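Local structure of GntR family transcriptional regulator (Streptococcus agalactiae, 7B5U) at residues P5-L17 with V67-M79. The protein binds the second messenger c-di-AMP through this RCK_C (TrkA-C) domain and, as a GntR-family transcriptional regulator, probably binds DNA through another part of the full-length protein. Sequence-based numbering, arbitrary orientation.
Sequences PYEIIVSEDSEHL and VYARMKTYFNLRM
Tyr6 and Ile8 of strand 6-9 face Tyr68, Met71 and Phe75 of segment 67-79, with the axes of the strand and helix 67-74 nearly parallel (11°) and approaching to 9.9 Å. At the start of the strand, Tyr68 CB sits over one face of the Tyr6 ring, 4.0 Å from its centroid. The two tyrosine rings are near parallel but slid apart. Ile8 divides its branches. Ile8 CG2 meets the edge of the Tyr68 ring, 3.7 Å from Tyr68 CE1, and Ile8 CD1 touches both Met71 CE and Phe75 CD1. The chi1 of Ile8, 61°, holds CG1 between the backbone N and the carbonyl carbon and sends CD1 to this buried spot. Val10 CG1 lies over one face of Phe75, 3.6 Å from Phe75 CG; Tyr74 CD2 covers the opposite face. Leu77 CD1 and CD2 pack on Ile9 O, and CD2 also meets Glu12 CG.

The loop after the strand wraps round the helix end. Asn76 ND2 donates to Asp13 O, 2.8 Å away and in the carbonyl plane. Asp13 OD1 turns to Gln55 instead. One water donates to Glu12 O and Phe75 O. A second bonds Ser14 OG and donates to Tyr74 O. Ser14 OG also accepts from His16 N in an ST turn (3.0 Å), which ties the loop just before the imidazole. The His16 ring makes an offset stack on Tyr74, centroids 3.6 Å apart and planes at 8°; Glu15 CG lies over its other face.

Asn76, with positive phi, is the C-prime residue of a Schellman motif ending the helix. The contact packs the C-terminal helix against the edge strand of the antiparallel sheet in the RCK_C domain. Met71 also touches Ala32 of the c-di-AMP pocket.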
loop_
_atom_site.group_PDB
_atom_site.type_symbol
_atom_site.label_atom_id
_atom_site.label_comp_id
_atom_site.label_asym_id
_atom_site.label_seq_id
_atom_site.Cartn_x
_atom_site.Cartn_y
_atom_site.Cartn_z
ATOM N N PRO A 5 -2.526 6.266 8.078
ATOM C CA PRO A 5 -3.147 4.944 7.949
ATOM C C PRO A 5 -4.257 4.730 8.962
ATOM O O PRO A 5 -4.207 5.213 10.097
ATOM C CB PRO A 5 -1.989 3.971 8.210
ATOM C CG PRO A 5 -0.749 4.782 8.072
ATOM C CD PRO A 5 -1.113 6.175 8.475
ATOM N N TYR A 6 -5.275 4.004 8.528
ATOM C CA TYR A 6 -6.210 3.375 9.441
ATOM C C TYR A 6 -5.554 2.153 10.078
ATOM O O TYR A 6 -4.645 1.536 9.507
ATOM C CB TYR A 6 -7.440 2.903 8.673
ATOM C CG TYR A 6 -8.265 4.021 8.110
ATOM C CD1 TYR A 6 -8.051 4.480 6.821
ATOM C CD2 TYR A 6 -9.250 4.630 8.871
ATOM C CE1 TYR A 6 -8.797 5.517 6.301
ATOM C CE2 TYR A 6 -10.006 5.667 8.359
ATOM C CZ TYR A 6 -9.774 6.105 7.073
ATOM O OH TYR A 6 -10.513 7.139 6.545
ATOM N N GLU A 7 -6.046 1.786 11.265
ATOM C CA GLU A 7 -5.562 0.621 11.996
ATOM C C GLU A 7 -6.764 -0.232 12.363
ATOM O O GLU A 7 -7.720 0.277 12.958
ATOM C CB GLU A 7 -4.826 1.056 13.274
ATOM C CG GLU A 7 -4.244 -0.100 14.082
ATOM C CD GLU A 7 -3.519 0.348 15.342
ATOM O OE1 GLU A 7 -3.020 -0.531 16.081
ATOM O OE2 GLU A 7 -3.440 1.569 15.603
ATOM N N ILE A 8 -6.737 -1.512 12.001
ATOM C CA ILE A 8 -7.746 -2.455 12.468
ATOM C C ILE A 8 -7.062 -3.644 13.126
ATOM O O ILE A 8 -6.006 -4.101 12.676
ATOM C CB ILE A 8 -8.717 -2.924 11.362
ATOM C CG1 ILE A 8 -7.975 -3.638 10.230
ATOM C CG2 ILE A 8 -9.566 -1.769 10.856
ATOM C CD1 ILE A 8 -8.914 -4.316 9.244
ATOM N N ILE A 9 -7.665 -4.135 14.202
ATOM C CA ILE A 9 -7.214 -5.345 14.880
ATOM C C ILE A 9 -8.131 -6.477 14.432
ATOM O O ILE A 9 -9.339 -6.443 14.694
ATOM C CB ILE A 9 -7.263 -5.184 16.411
ATOM C CG1 ILE A 9 -6.414 -3.993 16.875
ATOM C CG2 ILE A 9 -6.824 -6.491 17.077
ATOM C CD1 ILE A 9 -6.637 -3.622 18.335
ATOM N N VAL A 10 -7.574 -7.470 13.740
ATOM C CA VAL A 10 -8.386 -8.556 13.195
ATOM C C VAL A 10 -8.589 -9.639 14.250
ATOM O O VAL A 10 -8.035 -10.746 14.176
ATOM C CB VAL A 10 -7.860 -9.057 11.830
ATOM C CG1 VAL A 10 -8.051 -7.974 10.780
ATOM C CG2 VAL A 10 -6.379 -9.471 11.893
ATOM N N SER A 11 -9.406 -9.313 15.243
ATOM C CA SER A 11 -9.598 -10.158 16.411
ATOM C C SER A 11 -10.748 -11.145 16.266
ATOM O O SER A 11 -10.869 -12.053 17.097
ATOM C CB SER A 11 -9.814 -9.285 17.648
ATOM O OG SER A 11 -10.900 -8.402 17.447
ATOM N N GLU A 12 -11.589 -11.005 15.250
ATOM C CA GLU A 12 -12.729 -11.892 15.073
ATOM C C GLU A 12 -12.362 -13.028 14.122
ATOM O O GLU A 12 -11.437 -12.924 13.317
ATOM C CB GLU A 12 -13.924 -11.110 14.527
ATOM C CG GLU A 12 -14.416 -10.017 15.478
ATOM C CD GLU A 12 -15.277 -10.542 16.622
ATOM O OE1 GLU A 12 -15.710 -11.713 16.581
ATOM O OE2 GLU A 12 -15.532 -9.768 17.571
ATOM N N ASP A 13 -13.105 -14.128 14.225
ATOM C CA ASP A 13 -12.925 -15.225 13.281
ATOM C C ASP A 13 -13.289 -14.765 11.874
ATOM O O ASP A 13 -14.216 -13.963 11.677
ATOM C CB ASP A 13 -13.811 -16.409 13.670
ATOM C CG ASP A 13 -13.440 -17.011 15.005
ATOM O OD1 ASP A 13 -12.252 -16.928 15.386
ATOM O OD2 ASP A 13 -14.337 -17.598 15.649
ATOM N N SER A 14 -12.550 -15.267 10.886
ATOM C CA SER A 14 -12.752 -14.837 9.512
ATOM C C SER A 14 -12.097 -15.832 8.572
ATOM O O SER A 14 -10.957 -16.240 8.798
ATOM C CB SER A 14 -12.128 -13.457 9.265
ATOM O OG SER A 14 -12.117 -13.128 7.882
ATOM N N GLU A 15 -12.800 -16.150 7.482
ATOM C CA GLU A 15 -12.247 -16.976 6.412
ATOM C C GLU A 15 -10.971 -16.388 5.823
ATOM O O GLU A 15 -10.226 -17.100 5.137
ATOM C CB GLU A 15 -13.280 -17.098 5.292
ATOM C CG GLU A 15 -13.653 -15.727 4.710
ATOM C CD GLU A 15 -14.578 -15.790 3.509
ATOM O OE1 GLU A 15 -14.224 -16.458 2.520
ATOM O OE2 GLU A 15 -15.652 -15.152 3.548
ATOM N N HIS A 16 -10.718 -15.105 6.031
ATOM C CA HIS A 16 -9.553 -14.472 5.442
ATOM C C HIS A 16 -8.291 -14.641 6.279
ATOM O O HIS A 16 -7.194 -14.385 5.773
ATOM C CB HIS A 16 -9.864 -13.001 5.165
ATOM C CG HIS A 16 -11.081 -12.800 4.318
ATOM N ND1 HIS A 16 -11.254 -13.410 3.096
ATOM C CD2 HIS A 16 -12.200 -12.066 4.529
ATOM C CE1 HIS A 16 -12.422 -13.057 2.588
ATOM N NE2 HIS A 16 -13.015 -12.245 3.444
ATOM N N LEU A 17 -8.402 -15.103 7.522
ATOM C CA LEU A 17 -7.227 -15.248 8.364
ATOM C C LEU A 17 -6.430 -16.480 7.963
ATOM O O LEU A 17 -6.969 -17.467 7.459
ATOM C CB LEU A 17 -7.620 -15.300 9.837
ATOM C CG LEU A 17 -8.299 -14.037 10.358
ATOM C CD1 LEU A 17 -8.801 -14.270 11.781
ATOM C CD2 LEU A 17 -7.337 -12.859 10.283
ATOM N N VAL A 67 -13.163 2.897 2.292
ATOM C CA VAL A 67 -12.220 1.785 2.325
ATOM C C VAL A 67 -12.165 1.184 3.720
ATOM O O VAL A 67 -12.123 -0.043 3.887
ATOM C CB VAL A 67 -10.834 2.261 1.864
ATOM C CG1 VAL A 67 -9.798 1.180 2.111
ATOM C CG2 VAL A 67 -10.867 2.663 0.397
ATOM N N TYR A 68 -12.156 2.039 4.746
ATOM C CA TYR A 68 -12.207 1.539 6.116
ATOM C C TYR A 68 -13.434 0.653 6.332
ATOM O O TYR A 68 -13.339 -0.434 6.914
ATOM C CB TYR A 68 -12.170 2.680 7.141
ATOM C CG TYR A 68 -12.587 2.166 8.490
ATOM C CD1 TYR A 68 -11.713 1.419 9.269
ATOM C CD2 TYR A 68 -13.890 2.349 8.952
ATOM C CE1 TYR A 68 -12.114 0.891 10.491
ATOM C CE2 TYR A 68 -14.302 1.829 10.174
ATOM C CZ TYR A 68 -13.405 1.099 10.934
ATOM O OH TYR A 68 -13.783 0.568 12.149
ATOM N N ALA A 69 -14.606 1.106 5.874
ATOM C CA ALA A 69 -15.826 0.318 6.042
ATOM C C ALA A 69 -15.719 -1.034 5.344
ATOM O O ALA A 69 -16.168 -2.059 5.877
ATOM C CB ALA A 69 -17.024 1.107 5.510
ATOM N N ARG A 70 -15.123 -1.057 4.150
ATOM C CA ARG A 70 -14.909 -2.312 3.438
ATOM C C ARG A 70 -13.976 -3.247 4.208
ATOM O O ARG A 70 -14.248 -4.449 4.320
ATOM C CB ARG A 70 -14.404 -2.037 2.017
ATOM C CG ARG A 70 -15.414 -1.247 1.188
ATOM C CD ARG A 70 -14.873 -0.744 -0.141
ATOM N NE ARG A 70 -14.560 -1.854 -1.030
ATOM C CZ ARG A 70 -13.895 -1.733 -2.176
ATOM N NH1 ARG A 70 -13.473 -0.536 -2.596
ATOM N NH2 ARG A 70 -13.654 -2.824 -2.896
ATOM N N MET A 71 -12.856 -2.723 4.726
ATOM C CA MET A 71 -11.935 -3.561 5.492
ATOM C C MET A 71 -12.601 -4.123 6.736
ATOM O O MET A 71 -12.428 -5.303 7.068
ATOM C CB MET A 71 -10.684 -2.767 5.857
ATOM C CG MET A 71 -9.746 -2.584 4.691
ATOM S SD MET A 71 -8.858 -4.102 4.268
ATOM C CE MET A 71 -7.479 -3.972 5.408
ATOM N N LYS A 72 -13.363 -3.299 7.440
ATOM C CA LYS A 72 -14.015 -3.778 8.648
ATOM C C LYS A 72 -15.018 -4.883 8.334
ATOM O O LYS A 72 -15.089 -5.891 9.047
ATOM C CB LYS A 72 -14.674 -2.598 9.354
ATOM C CG LYS A 72 -15.925 -2.947 10.107
ATOM C CD LYS A 72 -16.524 -1.715 10.739
ATOM C CE LYS A 72 -16.246 -1.733 12.202
ATOM N NZ LYS A 72 -17.156 -0.815 12.885
ATOM N N THR A 73 -15.794 -4.718 7.264
ATOM C CA THR A 73 -16.746 -5.760 6.886
ATOM C C THR A 73 -16.030 -7.022 6.435
ATOM O O THR A 73 -16.408 -8.139 6.811
ATOM C CB THR A 73 -17.649 -5.232 5.774
ATOM O OG1 THR A 73 -18.335 -4.067 6.244
ATOM C CG2 THR A 73 -18.674 -6.269 5.357
ATOM N N TYR A 74 -14.990 -6.849 5.627
ATOM C CA TYR A 74 -14.248 -7.964 5.063
ATOM C C TYR A 74 -13.658 -8.853 6.149
ATOM O O TYR A 74 -13.624 -10.082 5.997
ATOM C CB TYR A 74 -13.158 -7.392 4.157
ATOM C CG TYR A 74 -12.367 -8.376 3.341
ATOM C CD1 TYR A 74 -12.900 -8.943 2.194
ATOM C CD2 TYR A 74 -11.064 -8.697 3.691
ATOM C CE1 TYR A 74 -12.160 -9.823 1.424
ATOM C CE2 TYR A 74 -10.316 -9.568 2.926
ATOM C CZ TYR A 74 -10.869 -10.125 1.800
ATOM O OH TYR A 74 -10.122 -10.997 1.037
ATOM N N PHE A 75 -13.190 -8.266 7.252
ATOM C CA PHE A 75 -12.589 -9.031 8.337
ATOM C C PHE A 75 -13.562 -9.330 9.482
ATOM O O PHE A 75 -13.120 -9.665 10.590
ATOM C CB PHE A 75 -11.314 -8.352 8.832
ATOM C CG PHE A 75 -10.146 -8.517 7.899
ATOM C CD1 PHE A 75 -9.699 -7.470 7.124
ATOM C CD2 PHE A 75 -9.511 -9.741 7.785
ATOM C CE1 PHE A 75 -8.621 -7.641 6.261
ATOM C CE2 PHE A 75 -8.436 -9.916 6.935
ATOM C CZ PHE A 75 -7.991 -8.865 6.170
ATOM N N ASN A 76 -14.871 -9.220 9.238
ATOM C CA ASN A 76 -15.880 -9.685 10.195
ATOM C C ASN A 76 -15.863 -8.860 11.483
ATOM O O ASN A 76 -16.052 -9.388 12.579
ATOM C CB ASN A 76 -15.759 -11.190 10.489
ATOM C CG ASN A 76 -16.953 -11.727 11.250
ATOM O OD1 ASN A 76 -18.085 -11.261 11.063
ATOM N ND2 ASN A 76 -16.711 -12.693 12.135
ATOM N N LEU A 77 -15.671 -7.546 11.345
ATOM C CA LEU A 77 -15.571 -6.639 12.481
ATOM C C LEU A 77 -16.803 -5.747 12.642
ATOM O O LEU A 77 -16.729 -4.721 13.325
ATOM C CB LEU A 77 -14.303 -5.790 12.378
ATOM C CG LEU A 77 -12.969 -6.549 12.400
ATOM C CD1 LEU A 77 -11.788 -5.615 12.173
ATOM C CD2 LEU A 77 -12.825 -7.274 13.718
ATOM N N ARG A 78 -17.942 -6.121 12.061
ATOM C CA ARG A 78 -19.102 -5.231 12.080
ATOM C C ARG A 78 -19.866 -5.211 13.401
ATOM O O ARG A 78 -20.746 -4.357 13.562
ATOM C CB ARG A 78 -20.058 -5.570 10.934
ATOM C CG ARG A 78 -19.509 -5.261 9.554
ATOM C CD ARG A 78 -19.850 -3.863 9.099
ATOM N NE ARG A 78 -21.267 -3.719 8.776
ATOM C CZ ARG A 78 -21.852 -2.550 8.533
ATOM N NH1 ARG A 78 -21.139 -1.434 8.579
ATOM N NH2 ARG A 78 -23.146 -2.494 8.250
ATOM N N MET A 79 -19.575 -6.123 14.334
ATOM C CA MET A 79 -20.216 -6.128 15.656
ATOM C C MET A 79 -21.742 -6.170 15.556
ATOM O O MET A 79 -22.448 -5.534 16.340
ATOM C CB MET A 79 -19.754 -4.953 16.526
ATOM C CG MET A 79 -18.429 -5.170 17.246
ATOM S SD MET A 79 -18.518 -6.303 18.660
ATOM C CE MET A 79 -19.055 -5.203 19.969
HETATM O O HOH W 1 -11.015 -10.271 12.428
HETATM O O HOH W 2 -14.598 -12.522 7.331
#